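Beta-lactamase (Klebsiella pneumoniae, PDB 6K9T) hydrolyses beta-lactam antibiotics as a class C serine beta-lactamase, opening the lactam ring through a covalent acyl-enzyme intermediate and so conferring antibiotic resistance. Local coordinates at the CEFOTAXIME, C3' cleaved, open, bound form site. Coordinates in Å, arbitrary orientation; residue numbers count along the deposited sequence, not the author numbering.

The CEFOTAXIME, C3' cleaved, open, bound form site. Residues 70-71, 74, 125-126, 156, 158, 218, 228, 298-299, 323-326, 349, 352. With CEF (CEFOTAXIME, C3' cleaved, open, bound form), chain B.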
ATOM      1  N   GLY A  70      -7.233  -1.478   0.221  1.00  8.76           N
ATOM      2  CA  GLY A  70      -7.248  -0.014   0.240  1.00  8.55           C
ATOM      3  C   GLY A  70      -5.926   0.567  -0.191  1.00  9.14           C
ATOM      4  O   GLY A  70      -5.399   0.206  -1.263  1.00  8.72           O
ATOM      5  N   SER A  71      -5.407   1.475   0.623  1.00 10.05           N
ATOM      6  CA  SER A  71      -4.224   2.225   0.231  1.00  8.71           C
ATOM      7  C   SER A  71      -2.942   1.445   0.099  1.00  9.53           C
ATOM      8  O   SER A  71      -1.929   1.977  -0.349  1.00  9.49           O
ATOM      9  CB  SER A  71      -4.009   3.355   1.203  1.00 10.07           C
ATOM     10  OG  SER A  71      -5.006   4.369   1.068  1.00 12.56           O
ATOM     11  N   LYS A  74      -1.466   1.767  -3.332  1.00  7.85           N
ATOM     12  CA  LYS A  74      -0.554   2.822  -3.772  1.00  8.71           C
ATOM     13  C   LYS A  74       0.829   2.252  -4.037  1.00  9.17           C
ATOM     14  O   LYS A  74       1.576   2.786  -4.897  1.00  9.01           O
ATOM     15  CB  LYS A  74      -0.505   3.958  -2.724  1.00  8.63           C
ATOM     16  CG  LYS A  74      -1.876   4.638  -2.483  1.00  9.37           C
ATOM     17  CD  LYS A  74      -1.594   5.959  -1.793  1.00 10.10           C
ATOM     18  CE  LYS A  74      -2.852   6.853  -1.724  1.00 12.77           C
ATOM     19  NZ  LYS A  74      -3.758   6.355  -0.619  1.00 15.30           N
ATOM     20  N   LEU A 125      -6.203  15.302  -0.209  1.00  7.54           N
ATOM     21  CA  LEU A 125      -6.382  13.878   0.044  1.00  8.92           C
ATOM     22  C   LEU A 125      -7.355  13.158  -0.880  1.00  9.13           C
ATOM     23  O   LEU A 125      -7.029  12.140  -1.472  1.00  8.49           O
ATOM     24  CB  LEU A 125      -6.822  13.714   1.492  1.00  9.63           C
ATOM     25  CG  LEU A 125      -7.074  12.300   1.981  1.00  8.34           C
ATOM     26  CD1 LEU A 125      -5.835  11.403   1.691  1.00 10.72           C
ATOM     27  CD2 LEU A 125      -7.323  12.369   3.484  1.00 12.69           C
ATOM     28  N   PHE A 126      -8.587  13.654  -0.974  1.00  9.41           N
ATOM     29  CA  PHE A 126      -9.661  12.968  -1.682  1.00 10.56           C
ATOM     30  C   PHE A 126     -10.012  13.610  -3.000  1.00 10.86           C
ATOM     31  O   PHE A 126     -10.076  14.834  -3.115  1.00 11.90           O
ATOM     32  CB  PHE A 126     -10.914  12.900  -0.785  1.00 11.04           C
ATOM     33  CG  PHE A 126     -10.726  12.072   0.450  1.00 11.16           C
ATOM     34  CD1 PHE A 126     -10.409  10.729   0.321  1.00 11.99           C
ATOM     35  CD2 PHE A 126     -10.916  12.608   1.724  1.00 11.75           C
ATOM     36  CE1 PHE A 126     -10.240   9.942   1.433  1.00 12.14           C
ATOM     37  CE2 PHE A 126     -10.696  11.843   2.858  1.00 13.82           C
ATOM     38  CZ  PHE A 126     -10.404  10.509   2.721  1.00 14.45           C
ATOM     39  N   TYR A 156      -0.662  13.706   2.133  1.00  7.43           N
ATOM     40  CA  TYR A 156      -1.017  12.397   1.561  1.00  6.47           C
ATOM     41  C   TYR A 156      -2.161  12.563   0.587  1.00  6.63           C
ATOM     42  O   TYR A 156      -3.157  13.247   0.921  1.00  8.37           O
ATOM     43  CB  TYR A 156      -1.385  11.436   2.677  1.00  7.20           C
ATOM     44  CG  TYR A 156      -1.556  10.024   2.283  1.00  8.28           C
ATOM     45  CD1 TYR A 156      -2.714   9.596   1.667  1.00 11.68           C
ATOM     46  CD2 TYR A 156      -0.599   9.088   2.605  1.00 11.24           C
ATOM     47  CE1 TYR A 156      -2.939   8.238   1.377  1.00 13.33           C
ATOM     48  CE2 TYR A 156      -0.819   7.721   2.305  1.00 10.47           C
ATOM     49  CZ  TYR A 156      -1.974   7.340   1.687  1.00 11.28           C
ATOM     50  OH  TYR A 156      -2.245   5.988   1.464  1.00 13.35           O
ATOM     51  N   ASN A 158      -4.724  10.724  -2.552  1.00  7.54           N
ATOM     52  CA  ASN A 158      -5.198   9.727  -3.522  1.00  7.82           C
ATOM     53  C   ASN A 158      -5.102  10.252  -4.943  1.00  7.75           C
ATOM     54  O   ASN A 158      -4.891   9.483  -5.868  1.00  8.90           O
ATOM     55  CB  ASN A 158      -6.678   9.361  -3.266  1.00  7.58           C
ATOM     56  CG  ASN A 158      -6.888   8.490  -2.058  1.00 10.33           C
ATOM     57  OD1 ASN A 158      -5.997   7.757  -1.621  1.00 11.62           O
ATOM     58  ND2 ASN A 158      -8.134   8.459  -1.574  1.00 15.75           N
ATOM     59  N   VAL A 218     -15.983  -2.113  -1.893  1.00 13.37           N
ATOM     60  CA  VAL A 218     -15.578  -0.797  -2.345  1.00 16.76           C
ATOM     61  C   VAL A 218     -16.176  -0.456  -3.711  1.00 16.19           C
ATOM     62  O   VAL A 218     -16.258  -1.297  -4.606  1.00 17.54           O
ATOM     63  CB  VAL A 218     -14.018  -0.693  -2.352  1.00 15.54           C
ATOM     64  CG1 VAL A 218     -13.404  -1.680  -3.318  1.00 16.23           C
ATOM     65  CG2 VAL A 218     -13.570   0.769  -2.585  1.00 18.40           C
ATOM     66  N   TYR A 228      -6.693   2.697  -4.390  1.00 10.42           N
ATOM     67  CA  TYR A 228      -7.357   1.859  -3.399  1.00 10.72           C
ATOM     68  C   TYR A 228      -7.988   0.618  -4.014  1.00 11.46           C
ATOM     69  O   TYR A 228      -8.825   0.002  -3.340  1.00 15.86           O
ATOM     70  CB  TYR A 228      -8.419   2.681  -2.584  1.00 12.23           C
ATOM     71  CG  TYR A 228      -9.468   3.383  -3.459  1.00 12.90           C
ATOM     72  CD1 TYR A 228     -10.528   2.672  -4.024  1.00 13.30           C
ATOM     73  CD2 TYR A 228      -9.384   4.765  -3.711  1.00 13.50           C
ATOM     74  CE1 TYR A 228     -11.494   3.319  -4.847  1.00 14.38           C
ATOM     75  CE2 TYR A 228     -10.318   5.397  -4.529  1.00 14.01           C
ATOM     76  CZ  TYR A 228     -11.352   4.661  -5.091  1.00 14.54           C
ATOM     77  OH  TYR A 228     -12.286   5.266  -5.946  1.00 14.65           O
ATOM     78  N   ALA A 298      -1.826  10.883   7.728  1.00 14.03           N
ATOM     79  CA  ALA A 298      -2.517  10.766   6.453  1.00 13.74           C
ATOM     80  C   ALA A 298      -3.410  11.974   6.215  1.00 14.30           C
ATOM     81  O   ALA A 298      -3.769  12.174   5.090  1.00 14.72           O
ATOM     82  CB  ALA A 298      -3.324   9.496   6.395  1.00 21.19           C
ATOM     83  N   MET A 299      -3.796  12.752   7.234  1.00 13.80           N
ATOM     84  CA  MET A 299      -4.846  13.721   6.950  1.00 13.94           C
ATOM     85  C   MET A 299      -4.404  15.125   7.184  1.00 11.44           C
ATOM     86  O   MET A 299      -5.224  16.052   6.938  1.00 14.50           O
ATOM     87  CB  MET A 299      -6.122  13.439   7.768  1.00 14.54           C
ATOM     88  CG  MET A 299      -6.812  12.178   7.274  1.00 15.21           C
ATOM     89  SD  MET A 299      -8.309  11.951   8.220  1.00 22.73           S
ATOM     90  CE  MET A 299      -7.741  11.485   9.830  1.00 23.10           C
ATOM     91  N   GLY A 323      -3.654   0.480   4.925  1.00  7.54           N
ATOM     92  CA  GLY A 323      -4.716   0.752   3.964  1.00  9.82           C
ATOM     93  C   GLY A 323      -6.048   0.515   4.617  1.00  8.87           C
ATOM     94  O   GLY A 323      -6.218  -0.354   5.477  1.00  9.28           O
ATOM     95  N   SER A 324      -7.064   1.242   4.179  1.00  9.77           N
ATOM     96  CA  SER A 324      -8.432   1.046   4.693  1.00 10.08           C
ATOM     97  C   SER A 324      -9.442   1.343   3.613  1.00 12.10           C
ATOM     98  O   SER A 324      -9.182   2.139   2.716  1.00 13.36           O
ATOM     99  CB  SER A 324      -8.743   1.941   5.870  1.00 13.77           C
ATOM    100  OG  SER A 324      -7.731   1.816   6.894  1.00 13.91           O
ATOM    101  N   THR A 325     -10.587   0.687   3.700  1.00  9.63           N
ATOM    102  CA  THR A 325     -11.776   1.092   2.938  1.00 11.12           C
ATOM    103  C   THR A 325     -12.921   1.140   3.904  1.00 12.67           C
ATOM    104  O   THR A 325     -12.733   0.905   5.084  1.00 11.80           O
ATOM    105  CB  THR A 325     -12.099   0.133   1.837  1.00 11.80           C
ATOM    106  OG1 THR A 325     -12.430  -1.158   2.375  1.00 13.32           O
ATOM    107  CG2 THR A 325     -10.898  -0.026   0.871  1.00 13.25           C
ATOM    108  N   ASN A 326     -14.124   1.431   3.409  1.00 11.79           N
ATOM    109  CA  ASN A 326     -15.277   1.454   4.315  1.00 13.92           C
ATOM    110  C   ASN A 326     -15.486   0.201   5.131  1.00 13.94           C
ATOM    111  O   ASN A 326     -15.944   0.271   6.272  1.00 16.56           O
ATOM    112  CB  ASN A 326     -16.555   1.727   3.508  1.00 14.67           C
ATOM    113  CG  ASN A 326     -16.682   3.146   3.110  1.00 22.31           C
ATOM    114  OD1 ASN A 326     -16.094   4.042   3.721  1.00 23.74           O
ATOM    115  ND2 ASN A 326     -17.509   3.381   2.095  1.00 27.10           N
ATOM    116  N   ASN A 349     -12.764  -1.932   9.363  1.00 11.71           N
ATOM    117  CA  ASN A 349     -11.772  -0.878   9.452  1.00 13.00           C
ATOM    118  C   ASN A 349     -11.604  -0.488  10.914  1.00 14.81           C
ATOM    119  O   ASN A 349     -12.423   0.268  11.433  1.00 19.13           O
ATOM    120  CB  ASN A 349     -12.222   0.325   8.565  1.00 12.31           C
ATOM    121  CG  ASN A 349     -11.327   1.529   8.676  1.00 14.09           C
ATOM    122  OD1 ASN A 349     -10.299   1.513   9.345  1.00 16.85           O
ATOM    123  ND2 ASN A 349     -11.707   2.583   7.991  1.00 21.10           N
ATOM    124  N   ILE A 352      -5.777   2.388  13.168  1.00 12.28           N
ATOM    125  CA  ILE A 352      -4.409   2.110  12.733  1.00 10.06           C
ATOM    126  C   ILE A 352      -3.440   1.948  13.899  1.00 11.42           C
ATOM    127  O   ILE A 352      -2.540   1.109  13.843  1.00 11.95           O
ATOM    128  CB  ILE A 352      -3.955   3.212  11.771  1.00 12.20           C
ATOM    129  CG1 ILE A 352      -4.701   3.034  10.438  1.00 16.54           C
ATOM    130  CG2 ILE A 352      -2.405   3.251  11.551  1.00 11.67           C
ATOM    131  CD1 ILE A 352      -4.457   4.149   9.447  1.00 18.36           C
TER
HETATM  132  S1  CEF B 401      -7.408   7.909   3.072  1.00 18.82           S
HETATM  133  C1  CEF B 401      -6.681   8.581   4.448  1.00 21.57           C
HETATM  134  C2  CEF B 401      -6.912   7.815   5.785  1.00 24.14           C
HETATM  135  C3  CEF B 401      -6.687   8.293   7.064  1.00 28.82           C
HETATM  136  C4  CEF B 401      -7.068   6.206   5.516  1.00 19.77           C
HETATM  137  C5  CEF B 401      -7.217   5.193   6.619  1.00 22.23           C
HETATM  138  O1  CEF B 401      -7.937   5.400   7.647  1.00 28.68           O
HETATM  139  O2  CEF B 401      -6.554   4.139   6.463  1.00 18.68           O
HETATM  140  N1  CEF B 401      -6.992   5.613   4.177  1.00 18.80           N
HETATM  141  C6  CEF B 401      -6.635   6.433   3.048  1.00 16.93           C
HETATM  142  C7  CEF B 401      -6.995   5.527   1.823  1.00 15.20           C
HETATM  143  C8  CEF B 401      -6.028   4.424   1.966  1.00 15.45           C
HETATM  144  O3  CEF B 401      -6.330   3.353   2.498  1.00 12.64           O
HETATM  145  N2  CEF B 401      -8.308   5.009   1.949  1.00 15.06           N
HETATM  146  C9  CEF B 401      -9.339   5.707   1.304  1.00 19.62           C
HETATM  147  O4  CEF B 401      -9.071   6.686   0.629  1.00 18.96           O
HETATM  148  C10 CEF B 401     -10.730   5.203   1.533  1.00 22.78           C
HETATM  149  N3  CEF B 401     -11.521   4.746   0.622  1.00 28.80           N
HETATM  150  O5  CEF B 401     -11.162   4.718  -0.665  1.00 31.96           O
HETATM  151  C11 CEF B 401     -12.132   3.877  -1.295  1.00 27.84           C
HETATM  152  C12 CEF B 401     -11.137   5.189   2.984  1.00 21.60           C
HETATM  153  C13 CEF B 401     -10.334   5.442   4.161  1.00 23.74           C
HETATM  154  S2  CEF B 401     -11.282   5.280   5.403  1.00 29.51           S
HETATM  155  C14 CEF B 401     -12.682   4.879   4.793  1.00 27.56           C
HETATM  156  N4  CEF B 401     -13.851   4.620   5.533  1.00 32.04           N
HETATM  157  N5  CEF B 401     -12.604   4.829   3.374  1.00 27.47           N
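Cefotaxime (CEF), its lactam ring open and its C3' leaving group lost, sits here as an acyl-enzyme in the active site of a class C serine beta-lactamase. The nucleophile Ser71 opens the SxxK motif that Lys74 closes; Tyr156 and Asn158 form the YxN motif, and Gly323 ends the KTG motif on strand 317-325, with Ser324 next along that strand. Ser71 OG, turned beside its own backbone N (chi1 -70°), is bonded to the acyl carbon CEF C8. The acyl oxygen CEF O3 lies in the oxyanion hole, gripped by Ser71 N and Ser324 N, each at 2.8 Å, which should polarise the carbonyl. Lys74, extended until it bends at chi4, brings NZ to the Tyr156 hydroxyl OH (2.6 Å) and, nearly along the C=O axis, to Asn158 OD1. Its likely positive charge could lower the tyrosine's pKa, suiting it to act as a general base. The Asn158 amide can serve both sides: ND2 donates in its own plane and almost straight to CEF O4, the oxygen of cefotaxime's acylamino amide (3.0 Å). From that ligand amide, CEF N2 donates to Ser324 O from above the carbonyl plane. Ser324 OG, a small donor suited to an anionic group, meets the carboxylate oxygen CEF O2 tip to tip at 2.6 Å, while Ile352 CD1 packs alongside. The aminothiazole amine CEF N4 donates to a lone pair of Asn326 OD1 (2.9 Å). Tyr228, its CG in the crowded position (chi1 55°), offers a flat aromatic face that receives the methoxyimino methyl CEF C11 in a CH-pi contact, 3.4 Å from the ring centroid, with Val218 CG2 beside it. Phe126 instead presents an apolar edge to CEF O4, its face backed by Leu125 CG.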